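Malonyl CoA-ACP transacylase (Xanthomonas oryzae pv. oryzae, PDB 3K89) probably catalyses transfer of the malonyl group from malonyl-CoA to holo-acyl carrier protein, supplying malonyl-ACP for fatty acid synthesis. Local coordinates at residues R60-Q65 and R119-Q124; N164-I169 and Q258-V263. All coordinates share one frame; numbering follows the deposited sequence.

Contact 1 (R60-Q65 and R119-Q124); sequences RTEYTQ and RGQFMQ
E62 and G120 bring two nearly antiparallel helices together in the large, alpha/beta-hydrolase-like part of the acyl transferase fold, where the first turn of helix 61-81 packs on helix 109-126. The axes of segments 61-65 and 119-124 approach to 7.7 Å, with 156° between their N-to-C directions. G120 permits backbone-to-backbone packing, its CA lying 3.8 Å from CA of E62, where any CB would run into E62 CA and T61 O. Q65, extended beyond CG (chi2 -172°), reaches across to R119: OE1 accepts from R119 NH1 at 2.8 Å, a donor above the carbonyl plane although OE1 lies in the guanidinium plane. NE2 of Q65 donates almost straight to T61 OG1 (3.0 Å, 174°) and weakly to M123 SD, which fixes the rotation of the amide. T61 OG1 is also bonded to Q13. NH2 of R119 reaches S94, the predicted nucleophile, and Q252. Q65 would then be a second-shell residue, positioning an R119 that probably corresponds to the arginine holding the malonyl carboxylate in related transferases. Q121 NE2 donates to E62 OE2 at 3.0 Å from above the carboxylate plane; R117 forms a salt bridge to the same oxygen. Q124, held through NE2 by S199, directs OE1 at two waters, each 2.7 Å from it; these accept from T61 N and E62 N, in the helix's first turn.

Contact 2 (N164-I169 and Q258-V263); sequences NSPGQI and QWTGCV
The indole of W259 has CG2 of V263, one turn further along its own helix, packed 3.4 Å above one face and offset toward the rim. At the edge, CD1 meets the carbonyl oxygen of N164 at 3.5 Å, the oxygen lying in the ring plane; the ring of H93, next to the predicted nucleophile S94, also meets the indole, with planes inclined at about 50°. The amide of N164 stands 76° from the indole plane and lies beside W259 CB, with a bound glycerol about 4 Å from this side chain at nearest atoms. T260 supplies the rest of the contact. Its OG1, anti to the carbonyl carbon (chi1 -63°), presses against the backbone of the facing strand end. T260 OG1 lies 3.2 Å from S165 CA, and the distance from T260 OG1 to N164 C is 3.4 Å. S165 N is also close to OG1, but the angle is poor. The touch is close packing of oxygens against the facing backbone and C-H groups, with no conventional hydrogen bond between the segments. The strand end is shaped by a classic beta bulge, in which N164 N and S165 N both donate to Q168 O, and by a type II turn from S165 to Q168, with G167 at positive phi. Strand 257-258, leading into helix 259-268, runs parallel to strand 158-165 at the edge of the mixed sheet, and a backbone hydrogen bond joins F163 to T260. The contact lies where the ferredoxin-like small subdomain meets the large one, flanked by helix 282-290, whose L286 touches N164, Q168 and W259 and whose R289 touches S165.

The two contacts lie on opposite sides of the chain's centre, 23 Å apart between their own centres, and share no helix or strand. Contact 1 joins helix to helix within the large subdomain and is partly buried, its polar groups running from the buried Q65 and R119, beside the predicted active site, to the partly exposed E62, Q121 and Q124; contact 2 is buried and sets a helix start against a bulged strand end where the subdomains meet. Their chemistry differs accordingly: amide, guanidinium, carboxylate and water bonds in contact 1, ring edge and backbone packing in contact 2. Both approach S94, contact 1 through R119 beside it, contact 2 at longer range through W259.

Contact 1 (R60-Q65 and R119-Q124)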
ATOM      1  N   ARG A  60      -2.878  13.610   4.699  1.00 15.67           N
ATOM      2  CA  ARG A  60      -1.890  13.435   5.765  1.00 16.24           C
ATOM      3  C   ARG A  60      -1.913  11.963   6.168  1.00 15.75           C
ATOM      4  O   ARG A  60      -2.969  11.443   6.515  1.00 15.35           O
ATOM      5  CB  ARG A  60      -2.261  14.292   6.974  1.00 17.30           C
ATOM      6  CG  ARG A  60      -1.124  14.589   7.926  1.00 22.49           C
ATOM      7  CD  ARG A  60      -0.846  16.104   8.025  1.00 28.63           C
ATOM      8  NE  ARG A  60      -1.900  16.750   8.808  1.00 33.38           N
ATOM      9  CZ  ARG A  60      -2.675  17.758   8.400  1.00 34.46           C
ATOM     10  NH1 ARG A  60      -2.510  18.326   7.210  1.00 35.85           N
ATOM     11  NH2 ARG A  60      -3.607  18.222   9.214  1.00 35.55           N
ATOM     12  N   THR A  61      -0.752  11.322   6.128  1.00 14.93           N
ATOM     13  CA  THR A  61      -0.669   9.860   6.210  1.00 14.00           C
ATOM     14  C   THR A  61      -1.325   9.195   7.440  1.00 13.63           C
ATOM     15  O   THR A  61      -1.859   8.088   7.321  1.00 13.35           O
ATOM     16  CB  THR A  61       0.783   9.373   5.966  1.00 13.90           C
ATOM     17  OG1 THR A  61       0.768   8.010   5.520  1.00 13.44           O
ATOM     18  CG2 THR A  61       1.655   9.510   7.215  1.00 14.36           C
ATOM     19  N   GLU A  62      -1.328   9.853   8.600  1.00 12.68           N
ATOM     20  CA  GLU A  62      -2.005   9.263   9.769  1.00 12.79           C
ATOM     21  C   GLU A  62      -3.513   9.100   9.527  1.00 12.07           C
ATOM     22  O   GLU A  62      -4.144   8.248  10.166  1.00 12.12           O
ATOM     23  CB  GLU A  62      -1.766  10.072  11.059  1.00 13.16           C
ATOM     24  CG  GLU A  62      -2.496  11.401  11.151  1.00 15.64           C
ATOM     25  CD  GLU A  62      -2.517  11.922  12.583  1.00 17.75           C
ATOM     26  OE1 GLU A  62      -1.770  12.885  12.862  1.00 19.01           O
ATOM     27  OE2 GLU A  62      -3.221  11.353  13.444  1.00 17.28           O
ATOM     28  N   TYR A  63      -4.076   9.926   8.640  1.00 11.89           N
ATOM     29  CA  TYR A  63      -5.472   9.796   8.227  1.00 11.96           C
ATOM     30  C   TYR A  63      -5.638   8.997   6.947  1.00 12.31           C
ATOM     31  O   TYR A  63      -6.577   8.214   6.840  1.00 11.84           O
ATOM     32  CB  TYR A  63      -6.149  11.173   8.088  1.00 11.85           C
ATOM     33  CG  TYR A  63      -6.049  11.976   9.370  1.00 13.87           C
ATOM     34  CD1 TYR A  63      -6.770  11.595  10.509  1.00 17.07           C
ATOM     35  CD2 TYR A  63      -5.199  13.076   9.461  1.00 16.88           C
ATOM     36  CE1 TYR A  63      -6.665  12.299  11.711  1.00 17.80           C
ATOM     37  CE2 TYR A  63      -5.085  13.794  10.672  1.00 17.88           C
ATOM     38  CZ  TYR A  63      -5.824  13.387  11.779  1.00 19.71           C
ATOM     39  OH  TYR A  63      -5.742  14.062  12.968  1.00 22.34           O
ATOM     40  N   THR A  64      -4.753   9.202   5.975  1.00 12.02           N
ATOM     41  CA  THR A  64      -4.871   8.462   4.713  1.00 12.11           C
ATOM     42  C   THR A  64      -4.873   6.969   4.969  1.00 11.35           C
ATOM     43  O   THR A  64      -5.622   6.230   4.325  1.00 11.56           O
ATOM     44  CB  THR A  64      -3.702   8.748   3.758  1.00 12.38           C
ATOM     45  OG1 THR A  64      -3.370  10.136   3.836  1.00 13.50           O
ATOM     46  CG2 THR A  64      -4.067   8.387   2.335  1.00 14.11           C
ATOM     47  N   GLN A  65      -4.009   6.535   5.880  1.00 10.29           N
ATOM     48  CA  GLN A  65      -3.802   5.098   6.108  1.00  9.54           C
ATOM     49  C   GLN A  65      -5.076   4.394   6.611  1.00  9.96           C
ATOM     50  O   GLN A  65      -5.522   3.462   5.970  1.00  9.18           O
ATOM     51  CB  GLN A  65      -2.600   4.844   7.024  1.00  9.89           C
ATOM     52  CG  GLN A  65      -1.274   5.124   6.299  1.00  9.77           C
ATOM     53  CD  GLN A  65      -0.089   4.701   7.119  1.00  9.79           C
ATOM     54  OE1 GLN A  65      -0.069   3.611   7.715  1.00 10.25           O
ATOM     55  NE2 GLN A  65       0.933   5.553   7.145  1.00 11.50           N
ATOM     56  N   ARG A 119       0.590   3.869  12.986  1.00 11.51           N
ATOM     57  CA  ARG A 119       1.691   3.766  12.021  1.00 11.00           C
ATOM     58  C   ARG A 119       1.971   5.114  11.344  1.00 11.35           C
ATOM     59  O   ARG A 119       3.122   5.578  11.315  1.00 11.93           O
ATOM     60  CB  ARG A 119       1.378   2.677  10.967  1.00 10.54           C
ATOM     61  CG  ARG A 119       2.484   2.432   9.919  1.00 10.42           C
ATOM     62  CD  ARG A 119       2.082   1.223   9.069  1.00  9.84           C
ATOM     63  NE  ARG A 119       3.023   0.904   7.983  1.00  8.52           N
ATOM     64  CZ  ARG A 119       2.974   1.418   6.752  1.00  8.55           C
ATOM     65  NH1 ARG A 119       2.070   2.343   6.449  1.00  8.89           N
ATOM     66  NH2 ARG A 119       3.844   1.009   5.815  1.00  9.97           N
ATOM     67  N   GLY A 120       0.926   5.765  10.846  1.00 10.86           N
ATOM     68  CA  GLY A 120       1.047   7.086  10.242  1.00 11.61           C
ATOM     69  C   GLY A 120       1.581   8.120  11.215  1.00 12.53           C
ATOM     70  O   GLY A 120       2.435   8.907  10.849  1.00 13.22           O
ATOM     71  N   GLN A 121       1.095   8.093  12.455  1.00 13.38           N
ATOM     72  CA  GLN A 121       1.592   9.037  13.476  1.00 13.91           C
ATOM     73  C   GLN A 121       3.085   8.878  13.739  1.00 14.14           C
ATOM     74  O   GLN A 121       3.834   9.867  13.804  1.00 14.06           O
ATOM     75  CB  GLN A 121       0.790   8.898  14.780  1.00 13.95           C
ATOM     76  CG  GLN A 121      -0.611   9.482  14.669  1.00 16.02           C
ATOM     77  CD  GLN A 121      -1.477   9.247  15.919  1.00 18.58           C
ATOM     78  OE1 GLN A 121      -1.124   8.471  16.808  1.00 22.02           O
ATOM     79  NE2 GLN A 121      -2.624   9.923  15.974  1.00 20.32           N
ATOM     80  N   PHE A 122       3.529   7.635  13.889  1.00 13.17           N
ATOM     81  CA  PHE A 122       4.932   7.376  14.185  1.00 13.80           C
ATOM     82  C   PHE A 122       5.783   7.827  13.011  1.00 13.82           C
ATOM     83  O   PHE A 122       6.853   8.411  13.217  1.00 14.04           O
ATOM     84  CB  PHE A 122       5.211   5.896  14.463  1.00 13.70           C
ATOM     85  CG  PHE A 122       4.446   5.318  15.639  1.00 15.28           C
ATOM     86  CD1 PHE A 122       4.115   6.108  16.739  1.00 18.22           C
ATOM     87  CD2 PHE A 122       4.108   3.966  15.658  1.00 17.82           C
ATOM     88  CE1 PHE A 122       3.411   5.553  17.823  1.00 19.89           C
ATOM     89  CE2 PHE A 122       3.419   3.405  16.735  1.00 17.75           C
ATOM     90  CZ  PHE A 122       3.077   4.197  17.816  1.00 18.33           C
ATOM     91  N   MET A 123       5.319   7.529  11.793  1.00 13.75           N
ATOM     92  CA  MET A 123       6.046   7.906  10.574  1.00 14.16           C
ATOM     93  C   MET A 123       6.172   9.418  10.451  1.00 15.50           C
ATOM     94  O   MET A 123       7.249   9.932  10.126  1.00 15.13           O
ATOM     95  CB  MET A 123       5.348   7.338   9.338  1.00 14.12           C
ATOM     96  CG  MET A 123       5.444   5.819   9.249  1.00 13.33           C
ATOM     97  SD  MET A 123       4.282   5.116   8.054  1.00 14.16           S
ATOM     98  CE  MET A 123       5.180   5.346   6.525  1.00 17.55           C
ATOM     99  N   GLN A 124       5.074  10.120  10.716  1.00 15.41           N
ATOM    100  CA  GLN A 124       5.051  11.571  10.586  1.00 17.50           C
ATOM    101  C   GLN A 124       5.985  12.236  11.585  1.00 17.83           C
ATOM    102  O   GLN A 124       6.664  13.211  11.245  1.00 18.02           O
ATOM    103  CB  GLN A 124       3.628  12.102  10.732  1.00 17.28           C
ATOM    104  CG  GLN A 124       3.464  13.562  10.335  1.00 21.77           C
ATOM    105  CD  GLN A 124       3.465  13.756   8.827  1.00 24.43           C
ATOM    106  OE1 GLN A 124       2.526  13.336   8.135  1.00 26.58           O
ATOM    107  NE2 GLN A 124       4.515  14.394   8.308  1.00 26.46           N
TER
HETATM  108  O   HOH W   1       1.746  12.837   5.576  1.00 21.34           O
HETATM  109  O   HOH W   2       0.429  12.084   9.307  1.00 20.23           O

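Contact 2 (N164-I169 and Q258-V263)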
ATOM      1  N   ASN A 164       8.582  -0.363  -7.832  1.00 12.87           N
ATOM      2  CA  ASN A 164       7.175  -0.439  -8.245  1.00 13.12           C
ATOM      3  C   ASN A 164       6.895  -1.165  -9.544  1.00 14.23           C
ATOM      4  O   ASN A 164       5.895  -1.837  -9.649  1.00 13.87           O
ATOM      5  CB  ASN A 164       6.499   0.941  -8.211  1.00 12.92           C
ATOM      6  CG  ASN A 164       6.228   1.392  -6.800  1.00 12.15           C
ATOM      7  OD1 ASN A 164       6.118   0.554  -5.904  1.00 11.83           O
ATOM      8  ND2 ASN A 164       6.118   2.704  -6.584  1.00 12.79           N
ATOM      9  N   SER A 165       7.777  -1.006 -10.524  1.00 15.79           N
ATOM     10  CA  SER A 165       7.707  -1.782 -11.757  1.00 17.40           C
ATOM     11  C   SER A 165       9.036  -1.575 -12.456  1.00 18.48           C
ATOM     12  O   SER A 165       9.794  -0.701 -12.064  1.00 17.70           O
ATOM     13  CB  SER A 165       6.554  -1.310 -12.652  1.00 17.23           C
ATOM     14  OG  SER A 165       6.819  -0.059 -13.247  1.00 17.79           O
ATOM     15  N   PRO A 166       9.328  -2.375 -13.493  1.00 20.07           N
ATOM     16  CA  PRO A 166      10.481  -1.964 -14.286  1.00 21.09           C
ATOM     17  C   PRO A 166      10.201  -0.547 -14.790  1.00 21.78           C
ATOM     18  O   PRO A 166       9.076  -0.250 -15.205  1.00 22.97           O
ATOM     19  CB  PRO A 166      10.512  -3.000 -15.418  1.00 21.60           C
ATOM     20  CG  PRO A 166       9.828  -4.200 -14.833  1.00 21.87           C
ATOM     21  CD  PRO A 166       8.740  -3.639 -13.964  1.00 20.51           C
ATOM     22  N   GLY A 167      11.169   0.352 -14.650  1.00 22.87           N
ATOM     23  CA  GLY A 167      10.952   1.750 -15.044  1.00 23.30           C
ATOM     24  C   GLY A 167      10.101   2.612 -14.112  1.00 23.03           C
ATOM     25  O   GLY A 167       9.669   3.712 -14.495  1.00 23.91           O
ATOM     26  N   GLN A 168       9.812   2.113 -12.905  1.00 21.88           N
ATOM     27  CA  GLN A 168       9.329   2.983 -11.831  1.00 20.70           C
ATOM     28  C   GLN A 168       9.957   2.620 -10.492  1.00 19.49           C
ATOM     29  O   GLN A 168       9.693   1.550  -9.936  1.00 18.83           O
ATOM     30  CB  GLN A 168       7.797   3.036 -11.685  1.00 21.01           C
ATOM     31  CG  GLN A 168       7.437   4.107 -10.610  1.00 21.66           C
ATOM     32  CD  GLN A 168       5.964   4.239 -10.250  1.00 23.61           C
ATOM     33  OE1 GLN A 168       5.075   4.247 -11.117  1.00 25.51           O
ATOM     34  NE2 GLN A 168       5.707   4.403  -8.957  1.00 20.00           N
ATOM     35  N   ILE A 169      10.796   3.516  -9.992  1.00 18.16           N
ATOM     36  CA  ILE A 169      11.346   3.400  -8.644  1.00 18.35           C
ATOM     37  C   ILE A 169      11.044   4.691  -7.927  1.00 16.94           C
ATOM     38  O   ILE A 169      11.150   5.783  -8.504  1.00 17.01           O
ATOM     39  CB  ILE A 169      12.875   3.172  -8.635  1.00 18.03           C
ATOM     40  CG1 ILE A 169      13.242   1.838  -9.259  1.00 21.26           C
ATOM     41  CG2 ILE A 169      13.435   3.234  -7.217  1.00 20.00           C
ATOM     42  CD1 ILE A 169      14.749   1.615  -9.245  1.00 24.58           C
ATOM     43  N   GLN A 258       9.109  -4.166  -2.091  1.00 11.14           N
ATOM     44  CA  GLN A 258       9.472  -4.971  -3.266  1.00 11.09           C
ATOM     45  C   GLN A 258       8.196  -5.285  -4.050  1.00 10.96           C
ATOM     46  O   GLN A 258       7.717  -6.431  -4.060  1.00 11.26           O
ATOM     47  CB  GLN A 258      10.170  -6.279  -2.828  1.00 10.49           C
ATOM     48  CG  GLN A 258      11.431  -6.089  -1.941  1.00 11.01           C
ATOM     49  CD  GLN A 258      12.619  -5.468  -2.653  1.00 13.00           C
ATOM     50  OE1 GLN A 258      13.545  -4.969  -1.994  1.00 15.96           O
ATOM     51  NE2 GLN A 258      12.630  -5.513  -3.983  1.00 12.23           N
ATOM     52  N   TRP A 259       7.588  -4.254  -4.646  1.00 11.19           N
ATOM     53  CA  TRP A 259       6.285  -4.467  -5.280  1.00 11.85           C
ATOM     54  C   TRP A 259       6.432  -5.351  -6.521  1.00 11.77           C
ATOM     55  O   TRP A 259       5.668  -6.310  -6.696  1.00 11.61           O
ATOM     56  CB  TRP A 259       5.534  -3.149  -5.586  1.00 11.16           C
ATOM     57  CG  TRP A 259       4.139  -3.463  -6.095  1.00 11.53           C
ATOM     58  CD1 TRP A 259       3.631  -3.257  -7.371  1.00 10.99           C
ATOM     59  CD2 TRP A 259       3.111  -4.136  -5.359  1.00 11.14           C
ATOM     60  NE1 TRP A 259       2.344  -3.742  -7.440  1.00 12.15           N
ATOM     61  CE2 TRP A 259       1.996  -4.272  -6.222  1.00 11.25           C
ATOM     62  CE3 TRP A 259       3.016  -4.610  -4.036  1.00 11.38           C
ATOM     63  CZ2 TRP A 259       0.800  -4.888  -5.815  1.00 10.62           C
ATOM     64  CZ3 TRP A 259       1.822  -5.198  -3.622  1.00 10.68           C
ATOM     65  CH2 TRP A 259       0.731  -5.343  -4.518  1.00 10.37           C
ATOM     66  N   THR A 260       7.438  -5.064  -7.342  1.00 12.76           N
ATOM     67  CA  THR A 260       7.729  -5.929  -8.502  1.00 12.66           C
ATOM     68  C   THR A 260       7.892  -7.375  -8.056  1.00 12.68           C
ATOM     69  O   THR A 260       7.273  -8.264  -8.635  1.00 12.92           O
ATOM     70  CB  THR A 260       8.952  -5.424  -9.259  1.00 12.51           C
ATOM     71  OG1 THR A 260       8.643  -4.130  -9.773  1.00 14.77           O
ATOM     72  CG2 THR A 260       9.307  -6.342 -10.444  1.00 13.97           C
ATOM     73  N   GLY A 261       8.677  -7.582  -6.999  1.00 13.12           N
ATOM     74  CA  GLY A 261       8.919  -8.910  -6.442  1.00 14.03           C
ATOM     75  C   GLY A 261       7.647  -9.591  -5.980  1.00 13.96           C
ATOM     76  O   GLY A 261       7.456 -10.786  -6.223  1.00 14.52           O
ATOM     77  N   CYS A 262       6.766  -8.848  -5.305  1.00 13.13           N
ATOM     78  CA  CYS A 262       5.503  -9.429  -4.831  1.00 12.42           C
ATOM     79  C   CYS A 262       4.627  -9.898  -5.991  1.00 12.51           C
ATOM     80  O   CYS A 262       4.061 -10.981  -5.948  1.00 12.80           O
ATOM     81  CB  CYS A 262       4.721  -8.409  -3.975  1.00 11.89           C
ATOM     82  SG  CYS A 262       5.438  -8.157  -2.325  1.00 11.75           S
ATOM     83  N   VAL A 263       4.530  -9.083  -7.036  1.00 12.23           N
ATOM     84  CA  VAL A 263       3.708  -9.424  -8.202  1.00 13.10           C
ATOM     85  C   VAL A 263       4.319 -10.627  -8.934  1.00 13.47           C
ATOM     86  O   VAL A 263       3.599 -11.550  -9.300  1.00 14.01           O
ATOM     87  CB  VAL A 263       3.519  -8.216  -9.137  1.00 12.39           C
ATOM     88  CG1 VAL A 263       2.786  -8.605 -10.429  1.00 13.17           C
ATOM     89  CG2 VAL A 263       2.714  -7.102  -8.416  1.00 12.34           C
TER